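Local coordinates for methyltransferase-like protein (Saccharopolyspora spinosa, PDB 4PNE), which catalyses a [4+2] cycloaddition in spinosyn biosynthesis and has the build of an S-adenosylmethionine-dependent methyltransferase, at residues Gln41-Val53 / Ile265-Ala277. Residues are numbered along the deposited sequence; the frame is centred on the assembly and turned at random.
With SAH (S-adenosyl-L-homocysteine), chain C.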
ATOM      1  N   GLN A  41     -14.832   2.011  -4.775  1.00 14.86           N
ATOM      2  CA  GLN A  41     -15.544   1.526  -5.954  1.00 15.93           C
ATOM      3  C   GLN A  41     -14.563   1.072  -7.040  1.00 16.03           C
ATOM      4  O   GLN A  41     -14.766   0.031  -7.676  1.00 14.78           O
ATOM      5  CB  GLN A  41     -16.476   2.635  -6.479  1.00 15.07           C
ATOM      6  CG  GLN A  41     -17.250   2.343  -7.762  1.00 25.16           C
ATOM      7  CD  GLN A  41     -18.073   1.072  -7.700  1.00 37.59           C
ATOM      8  OE1 GLN A  41     -18.580   0.694  -6.641  1.00 49.53           O
ATOM      9  NE2 GLN A  41     -18.244   0.424  -8.849  1.00 33.34           N
ATOM     10  N   MET A  42     -13.493   1.837  -7.229  1.00 14.13           N
ATOM     11  CA  MET A  42     -12.526   1.489  -8.252  1.00 12.97           C
ATOM     12  C   MET A  42     -11.914   0.151  -7.892  1.00 13.56           C
ATOM     13  O   MET A  42     -11.800  -0.725  -8.730  1.00 14.52           O
ATOM     14  CB  MET A  42     -11.466   2.575  -8.405  1.00 13.83           C
ATOM     15  CG  MET A  42     -10.476   2.352  -9.557  1.00 18.61           C
ATOM     16  SD  MET A  42     -11.150   1.977 -11.218  1.00 28.75           S
ATOM     17  CE  MET A  42      -9.686   1.532 -12.149  1.00 24.90           C
ATOM     18  N   TYR A  43     -11.529  -0.016  -6.633  1.00 11.61           N
ATOM     19  CA  TYR A  43     -10.956  -1.305  -6.221  1.00 14.02           C
ATOM     20  C   TYR A  43     -11.988  -2.420  -6.259  1.00 15.38           C
ATOM     21  O   TYR A  43     -11.657  -3.578  -6.547  1.00 17.01           O
ATOM     22  CB  TYR A  43     -10.329  -1.186  -4.822  1.00 13.02           C
ATOM     23  CG  TYR A  43      -8.916  -0.674  -4.886  1.00 14.77           C
ATOM     24  CD1 TYR A  43      -7.891  -1.490  -5.357  1.00 15.57           C
ATOM     25  CD2 TYR A  43      -8.604   0.627  -4.510  1.00 13.88           C
ATOM     26  CE1 TYR A  43      -6.616  -1.040  -5.439  1.00 15.06           C
ATOM     27  CE2 TYR A  43      -7.286   1.096  -4.610  1.00 13.65           C
ATOM     28  CZ  TYR A  43      -6.320   0.238  -5.079  1.00 15.48           C
ATOM     29  OH  TYR A  43      -5.018   0.635  -5.194  1.00 14.10           O
ATOM     30  N   ASP A  44     -13.246  -2.091  -5.996  1.00 13.87           N
ATOM     31  CA  ASP A  44     -14.315  -3.108  -6.109  1.00 14.02           C
ATOM     32  C   ASP A  44     -14.336  -3.683  -7.546  1.00 15.99           C
ATOM     33  O   ASP A  44     -14.535  -4.894  -7.755  1.00 15.20           O
ATOM     34  CB  ASP A  44     -15.698  -2.531  -5.758  1.00 15.32           C
ATOM     35  CG  ASP A  44     -15.911  -2.303  -4.257  1.00 19.44           C
ATOM     36  OD1 ASP A  44     -15.160  -2.828  -3.405  1.00 14.53           O
ATOM     37  OD2 ASP A  44     -16.865  -1.578  -3.941  1.00 21.78           O
ATOM     38  N   LEU A  45     -14.176  -2.781  -8.506  1.00 14.23           N
ATOM     39  CA  LEU A  45     -14.205  -3.126  -9.911  1.00 13.49           C
ATOM     40  C   LEU A  45     -12.961  -3.855 -10.387  1.00 16.35           C
ATOM     41  O   LEU A  45     -13.080  -4.792 -11.159  1.00 20.49           O
ATOM     42  CB  LEU A  45     -14.410  -1.873 -10.760  1.00 19.19           C
ATOM     43  CG  LEU A  45     -15.791  -1.248 -10.651  1.00 18.97           C
ATOM     44  CD1 LEU A  45     -15.824   0.096 -11.389  1.00 28.71           C
ATOM     45  CD2 LEU A  45     -16.842  -2.199 -11.179  1.00 24.27           C
ATOM     46  N   VAL A  46     -11.782  -3.428  -9.949  1.00 14.84           N
ATOM     47  CA  VAL A  46     -10.527  -3.946 -10.489  1.00 16.09           C
ATOM     48  C   VAL A  46     -10.053  -5.203  -9.765  1.00 19.56           C
ATOM     49  O   VAL A  46      -9.264  -5.968 -10.293  1.00 16.90           O
ATOM     50  CB  VAL A  46      -9.405  -2.862 -10.434  1.00 18.56           C
ATOM     51  CG1 VAL A  46      -8.824  -2.740  -9.063  1.00 20.96           C
ATOM     52  CG2 VAL A  46      -8.291  -3.211 -11.409  1.00 23.89           C
ATOM     53  N   THR A  47     -10.589  -5.466  -8.578  1.00 21.19           N
ATOM     54  CA  THR A  47     -10.135  -6.620  -7.805  1.00 20.29           C
ATOM     55  C   THR A  47     -10.155  -7.956  -8.527  1.00 16.16           C
ATOM     56  O   THR A  47      -9.140  -8.676  -8.484  1.00 19.59           O
ATOM     57  CB  THR A  47     -10.988  -6.761  -6.528  1.00 24.92           C
ATOM     58  OG1 THR A  47     -10.543  -5.792  -5.595  1.00 22.31           O
ATOM     59  CG2 THR A  47     -10.830  -8.136  -5.894  1.00 24.13           C
ATOM     60  N   PRO A  48     -11.279  -8.311  -9.177  1.00 18.73           N
ATOM     61  CA  PRO A  48     -11.299  -9.598  -9.882  1.00 20.98           C
ATOM     62  C   PRO A  48     -10.204  -9.690 -10.969  1.00 15.31           C
ATOM     63  O   PRO A  48      -9.650 -10.756 -11.183  1.00 18.34           O
ATOM     64  CB  PRO A  48     -12.698  -9.641 -10.509  1.00 24.98           C
ATOM     65  CG  PRO A  48     -13.494  -8.656  -9.768  1.00 23.61           C
ATOM     66  CD  PRO A  48     -12.550  -7.590  -9.315  1.00 18.71           C
ATOM     67  N   LEU A  49      -9.887  -8.575 -11.618  1.00 16.89           N
ATOM     68  CA  LEU A  49      -8.843  -8.551 -12.640  1.00 16.62           C
ATOM     69  C   LEU A  49      -7.486  -8.774 -11.991  1.00 14.85           C
ATOM     70  O   LEU A  49      -6.706  -9.600 -12.467  1.00 14.77           O
ATOM     71  CB  LEU A  49      -8.853  -7.216 -13.420  1.00 14.65           C
ATOM     72  CG  LEU A  49      -7.753  -7.054 -14.474  1.00 14.48           C
ATOM     73  CD1 LEU A  49      -7.602  -8.246 -15.407  1.00 26.02           C
ATOM     74  CD2 LEU A  49      -7.972  -5.775 -15.286  1.00 21.65           C
ATOM     75  N   LEU A  50      -7.210  -8.072 -10.898  1.00 14.27           N
ATOM     76  CA  LEU A  50      -5.928  -8.256 -10.203  1.00 12.09           C
ATOM     77  C   LEU A  50      -5.760  -9.668  -9.722  1.00 13.69           C
ATOM     78  O   LEU A  50      -4.683 -10.252  -9.847  1.00 14.05           O
ATOM     79  CB  LEU A  50      -5.776  -7.318  -9.005  1.00 14.65           C
ATOM     80  CG  LEU A  50      -5.823  -5.827  -9.275  1.00 16.56           C
ATOM     81  CD1 LEU A  50      -5.586  -5.049  -7.994  1.00 18.22           C
ATOM     82  CD2 LEU A  50      -4.771  -5.454 -10.290  1.00 13.96           C
ATOM     83  N   ASN A  51      -6.821 -10.228  -9.153  1.00 14.48           N
ATOM     84  CA  ASN A  51      -6.758 -11.610  -8.704  1.00 15.03           C
ATOM     85  C   ASN A  51      -6.489 -12.573  -9.852  1.00 14.91           C
ATOM     86  O   ASN A  51      -5.695 -13.490  -9.723  1.00 15.16           O
ATOM     87  CB  ASN A  51      -8.048 -11.966  -7.990  1.00 15.39           C
ATOM     88  CG  ASN A  51      -8.182 -11.259  -6.642  1.00 18.55           C
ATOM     89  OD1 ASN A  51      -7.297 -10.502  -6.215  1.00 19.77           O
ATOM     90  ND2 ASN A  51      -9.290 -11.523  -5.961  1.00 24.65           N
ATOM     91  N   SER A  52      -7.136 -12.338 -10.981  1.00 15.56           N
ATOM     92  CA  SER A  52      -6.920 -13.158 -12.155  1.00 16.26           C
ATOM     93  C   SER A  52      -5.479 -13.084 -12.625  1.00 16.45           C
ATOM     94  O   SER A  52      -4.864 -14.106 -12.919  1.00 17.36           O
ATOM     95  CB  SER A  52      -7.859 -12.746 -13.277  1.00 20.68           C
ATOM     96  OG  SER A  52      -7.676 -13.587 -14.393  1.00 24.22           O
ATOM     97  N   VAL A  53      -4.954 -11.869 -12.740  1.00 16.35           N
ATOM     98  CA  VAL A  53      -3.559 -11.697 -13.163  1.00 13.91           C
ATOM     99  C   VAL A  53      -2.580 -12.398 -12.194  1.00 17.53           C
ATOM    100  O   VAL A  53      -1.628 -13.065 -12.607  1.00 18.32           O
ATOM    101  CB  VAL A  53      -3.235 -10.197 -13.305  1.00 13.67           C
ATOM    102  CG1 VAL A  53      -1.784  -9.974 -13.618  1.00 15.24           C
ATOM    103  CG2 VAL A  53      -4.084  -9.546 -14.382  1.00 15.82           C
ATOM    104  N   ILE A 265     -11.116  -6.974 -21.563  1.00 33.75           N
ATOM    105  CA  ILE A 265     -11.108  -6.328 -20.249  1.00 32.30           C
ATOM    106  C   ILE A 265     -12.236  -5.300 -20.194  1.00 35.27           C
ATOM    107  O   ILE A 265     -12.960  -5.232 -19.204  1.00 33.36           O
ATOM    108  CB  ILE A 265      -9.740  -5.647 -19.907  1.00 27.91           C
ATOM    109  CG1 ILE A 265      -8.702  -6.697 -19.502  1.00 35.60           C
ATOM    110  CG2 ILE A 265      -9.893  -4.677 -18.735  1.00 27.70           C
ATOM    111  CD1 ILE A 265      -7.312  -6.123 -19.131  1.00 28.37           C
ATOM    112  N   ALA A 266     -12.389  -4.516 -21.259  1.00 32.67           N
ATOM    113  CA  ALA A 266     -13.374  -3.437 -21.274  1.00 37.76           C
ATOM    114  C   ALA A 266     -14.807  -3.972 -21.183  1.00 39.43           C
ATOM    115  O   ALA A 266     -15.647  -3.399 -20.492  1.00 44.48           O
ATOM    116  CB  ALA A 266     -13.203  -2.590 -22.527  1.00 37.62           C
ATOM    117  N   ASP A 267     -15.082  -5.068 -21.878  1.00 40.93           N
ATOM    118  CA  ASP A 267     -16.401  -5.699 -21.818  1.00 37.55           C
ATOM    119  C   ASP A 267     -16.617  -6.505 -20.529  1.00 42.14           C
ATOM    120  O   ASP A 267     -17.732  -6.551 -20.005  1.00 41.96           O
ATOM    121  CB  ASP A 267     -16.624  -6.599 -23.036  1.00 47.11           C
ATOM    122  CG  ASP A 267     -16.669  -5.818 -24.348  1.00 49.53           C
ATOM    123  OD1 ASP A 267     -16.659  -4.564 -24.319  1.00 47.76           O
ATOM    124  OD2 ASP A 267     -16.731  -6.467 -25.414  1.00 56.50           O
ATOM    125  N   ARG A 268     -15.557  -7.135 -20.018  1.00 40.97           N
ATOM    126  CA  ARG A 268     -15.676  -8.026 -18.861  1.00 32.92           C
ATOM    127  C   ARG A 268     -15.595  -7.314 -17.500  1.00 39.36           C
ATOM    128  O   ARG A 268     -16.262  -7.732 -16.553  1.00 38.58           O
ATOM    129  CB  ARG A 268     -14.580  -9.080 -18.904  1.00 35.78           C
ATOM    130  CG  ARG A 268     -14.611 -10.063 -17.748  1.00 43.28           C
ATOM    131  CD  ARG A 268     -13.579 -11.167 -17.975  1.00 52.02           C
ATOM    132  NE  ARG A 268     -13.804 -11.932 -19.200  1.00 57.56           N
ATOM    133  CZ  ARG A 268     -12.940 -12.814 -19.696  1.00 51.00           C
ATOM    134  NH1 ARG A 268     -11.798 -13.049 -19.062  1.00 52.24           N
ATOM    135  NH2 ARG A 268     -13.213 -13.459 -20.824  1.00 51.32           N
ATOM    136  N   TYR A 269     -14.752  -6.283 -17.384  1.00 35.50           N
ATOM    137  CA  TYR A 269     -14.539  -5.598 -16.095  1.00 32.75           C
ATOM    138  C   TYR A 269     -14.999  -4.136 -16.104  1.00 33.53           C
ATOM    139  O   TYR A 269     -15.006  -3.464 -15.071  1.00 33.45           O
ATOM    140  CB  TYR A 269     -13.060  -5.660 -15.680  1.00 27.00           C
ATOM    141  CG  TYR A 269     -12.536  -7.058 -15.431  1.00 24.65           C
ATOM    142  CD1 TYR A 269     -12.891  -7.764 -14.294  1.00 31.31           C
ATOM    143  CD2 TYR A 269     -11.655  -7.656 -16.311  1.00 24.70           C
ATOM    144  CE1 TYR A 269     -12.405  -9.052 -14.063  1.00 29.67           C
ATOM    145  CE2 TYR A 269     -11.161  -8.932 -16.085  1.00 31.22           C
ATOM    146  CZ  TYR A 269     -11.533  -9.625 -14.955  1.00 32.59           C
ATOM    147  OH  TYR A 269     -11.032 -10.894 -14.731  1.00 33.51           O
ATOM    148  N   GLY A 270     -15.363  -3.639 -17.275  1.00 26.03           N
ATOM    149  CA  GLY A 270     -15.852  -2.286 -17.409  1.00 30.17           C
ATOM    150  C   GLY A 270     -14.826  -1.362 -18.014  1.00 32.29           C
ATOM    151  O   GLY A 270     -13.630  -1.677 -18.058  1.00 29.79           O
ATOM    152  N   PRO A 271     -15.284  -0.200 -18.490  1.00 35.71           N
ATOM    153  CA  PRO A 271     -14.341   0.693 -19.158  1.00 31.48           C
ATOM    154  C   PRO A 271     -13.335   1.344 -18.206  1.00 30.21           C
ATOM    155  O   PRO A 271     -12.225   1.598 -18.645  1.00 31.11           O
ATOM    156  CB  PRO A 271     -15.254   1.751 -19.794  1.00 35.31           C
ATOM    157  CG  PRO A 271     -16.499   1.727 -18.949  1.00 34.69           C
ATOM    158  CD  PRO A 271     -16.669   0.298 -18.548  1.00 37.71           C
ATOM    159  N   ALA A 272     -13.688   1.567 -16.940  1.00 21.80           N
ATOM    160  CA  ALA A 272     -12.762   2.216 -16.027  1.00 23.63           C
ATOM    161  C   ALA A 272     -11.535   1.339 -15.874  1.00 26.09           C
ATOM    162  O   ALA A 272     -10.394   1.809 -15.945  1.00 26.12           O
ATOM    163  CB  ALA A 272     -13.414   2.466 -14.668  1.00 29.87           C
ATOM    164  N   VAL A 273     -11.790   0.059 -15.659  1.00 26.78           N
ATOM    165  CA  VAL A 273     -10.742  -0.921 -15.515  1.00 23.62           C
ATOM    166  C   VAL A 273      -9.927  -1.021 -16.798  1.00 23.78           C
ATOM    167  O   VAL A 273      -8.698  -1.075 -16.735  1.00 24.15           O
ATOM    168  CB  VAL A 273     -11.332  -2.283 -15.133  1.00 25.86           C
ATOM    169  CG1 VAL A 273     -10.258  -3.374 -15.121  1.00 19.74           C
ATOM    170  CG2 VAL A 273     -12.004  -2.187 -13.761  1.00 24.78           C
ATOM    171  N   ALA A 274     -10.590  -0.997 -17.955  1.00 23.72           N
ATOM    172  CA  ALA A 274      -9.879  -0.996 -19.243  1.00 24.30           C
ATOM    173  C   ALA A 274      -8.941   0.207 -19.417  1.00 21.41           C
ATOM    174  O   ALA A 274      -7.849   0.089 -19.989  1.00 22.61           O
ATOM    175  CB  ALA A 274     -10.881  -1.033 -20.401  1.00 31.14           C
ATOM    176  N   GLY A 275      -9.362   1.376 -18.953  1.00 22.92           N
ATOM    177  CA  GLY A 275      -8.532   2.555 -19.055  1.00 26.39           C
ATOM    178  C   GLY A 275      -7.303   2.427 -18.175  1.00 21.57           C
ATOM    179  O   GLY A 275      -6.196   2.756 -18.584  1.00 21.45           O
ATOM    180  N   TRP A 276      -7.495   1.913 -16.966  1.00 22.26           N
ATOM    181  CA  TRP A 276      -6.379   1.721 -16.046  1.00 19.19           C
ATOM    182  C   TRP A 276      -5.395   0.680 -16.620  1.00 18.93           C
ATOM    183  O   TRP A 276      -4.170   0.866 -16.571  1.00 19.06           O
ATOM    184  CB  TRP A 276      -6.877   1.270 -14.673  1.00 20.47           C
ATOM    185  CG  TRP A 276      -5.759   0.787 -13.811  1.00 17.12           C
ATOM    186  CD1 TRP A 276      -4.901   1.549 -13.063  1.00 19.54           C
ATOM    187  CD2 TRP A 276      -5.358  -0.571 -13.623  1.00 17.43           C
ATOM    188  NE1 TRP A 276      -3.989   0.741 -12.432  1.00 22.30           N
ATOM    189  CE2 TRP A 276      -4.244  -0.561 -12.760  1.00 18.48           C
ATOM    190  CE3 TRP A 276      -5.831  -1.788 -14.105  1.00 17.37           C
ATOM    191  CZ2 TRP A 276      -3.608  -1.732 -12.355  1.00 21.23           C
ATOM    192  CZ3 TRP A 276      -5.201  -2.946 -13.712  1.00 19.21           C
ATOM    193  CH2 TRP A 276      -4.092  -2.907 -12.855  1.00 19.69           C
ATOM    194  N   ALA A 277      -5.942  -0.409 -17.161  1.00 18.64           N
ATOM    195  CA  ALA A 277      -5.121  -1.481 -17.742  1.00 19.93           C
ATOM    196  C   ALA A 277      -4.281  -0.947 -18.900  1.00 18.41           C
ATOM    197  O   ALA A 277      -3.095  -1.264 -19.037  1.00 16.81           O
ATOM    198  CB  ALA A 277      -5.994  -2.627 -18.223  1.00 16.48           C
TER
HETATM  199  N   SAH C 301      -1.411  -2.267   1.438  1.00 14.33           N
HETATM  200  CA  SAH C 301      -2.014  -3.186   0.468  1.00 14.15           C
HETATM  201  CB  SAH C 301      -2.867  -2.504  -0.598  1.00 12.04           C
HETATM  202  CG  SAH C 301      -2.327  -1.267  -1.273  1.00 15.82           C
HETATM  203  SD  SAH C 301      -3.411  -0.747  -2.612  1.00 13.88           S
HETATM  204  C   SAH C 301      -0.930  -4.004  -0.179  1.00 15.95           C
HETATM  205  O   SAH C 301      -1.225  -5.019  -0.784  1.00 14.49           O
HETATM  206  OXT SAH C 301       0.251  -3.688  -0.011  1.00 12.84           O
HETATM  207  C5' SAH C 301      -4.125   0.699  -1.788  1.00 13.54           C
HETATM  208  C4' SAH C 301      -5.095   0.353  -0.667  1.00 13.18           C
HETATM  209  O4' SAH C 301      -5.421   1.531   0.060  1.00 13.04           O
HETATM  210  C3' SAH C 301      -6.422  -0.213  -1.142  1.00 13.27           C
HETATM  211  O3' SAH C 301      -6.686  -1.329  -0.312  1.00 13.01           O
HETATM  212  C2' SAH C 301      -7.405   0.925  -0.919  1.00 12.47           C
HETATM  213  O2' SAH C 301      -8.773   0.567  -0.725  1.00 14.47           O
HETATM  214  C1' SAH C 301      -6.800   1.590   0.315  1.00 11.84           C
HETATM  215  N9  SAH C 301      -7.287   2.968   0.516  1.00 12.01           N
HETATM  216  C8  SAH C 301      -7.366   4.009  -0.351  1.00 17.45           C
HETATM  217  N7  SAH C 301      -7.925   5.075   0.266  1.00 13.74           N
HETATM  218  C5  SAH C 301      -8.218   4.705   1.529  1.00 11.02           C
HETATM  219  C6  SAH C 301      -8.808   5.364   2.587  1.00 15.50           C
HETATM  220  N6  SAH C 301      -9.196   6.626   2.491  1.00 16.07           N
HETATM  221  N1  SAH C 301      -8.953   4.720   3.764  1.00 11.53           N
HETATM  222  C2  SAH C 301      -8.547   3.411   3.918  1.00 13.25           C
HETATM  223  N3  SAH C 301      -8.007   2.733   2.863  1.00 14.60           N
HETATM  224  C4  SAH C 301      -7.820   3.390   1.696  1.00 11.18           C
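Leu49 is a knob set among Ile265, Tyr269, Val273 and Trp276. Its CB stands over the centre of the Tyr269 ring, 3.8 Å from the centroid and 7° off the normal, a CH-pi contact; CG of Arg268 lies over the opposite face. Pro48 CB meets the edge of the same ring at Tyr269 CE1 (3.6 Å). With Leu49 CG trans to the backbone N (chi1 177°), CD1 runs on to Tyr269 CE2 while CD2 slides past Val273 and presses tightly on its CG1 (3.3 Å). The second knob, Trp276, fits the hole between Met42, Val46, Leu49 and Leu50 on the surface of helix 36-54: Val46 CG2 makes an off-centre CH-pi contact with the six-membered ring of Trp276, Leu50 CD2 reaches Trp276 CH2 (3.7 Å), and Met42, bent at chi2, brings CE to Trp276 CB (3.8 Å). This apolar knobs-into-holes packing joins the N-terminal helix of a class I, Rossmann-like methyltransferase fold to helices 265-269 and 271-281, which follow one another through Gly270, a residue of positive phi at the N-cap of the second. The axis of 41-53 passes that of 271-277 at 9.5 Å. Another side of helix 36-54 serves the ligand: Tyr43 lays a ring face against the ribose of S-adenosyl-L-homocysteine, and its OH, hydrogen-bonded to Glu172, lies 3.3 Å from the ligand SD. Farther out, Phe254 of helix 250-260 touches both Val53 and Trp276.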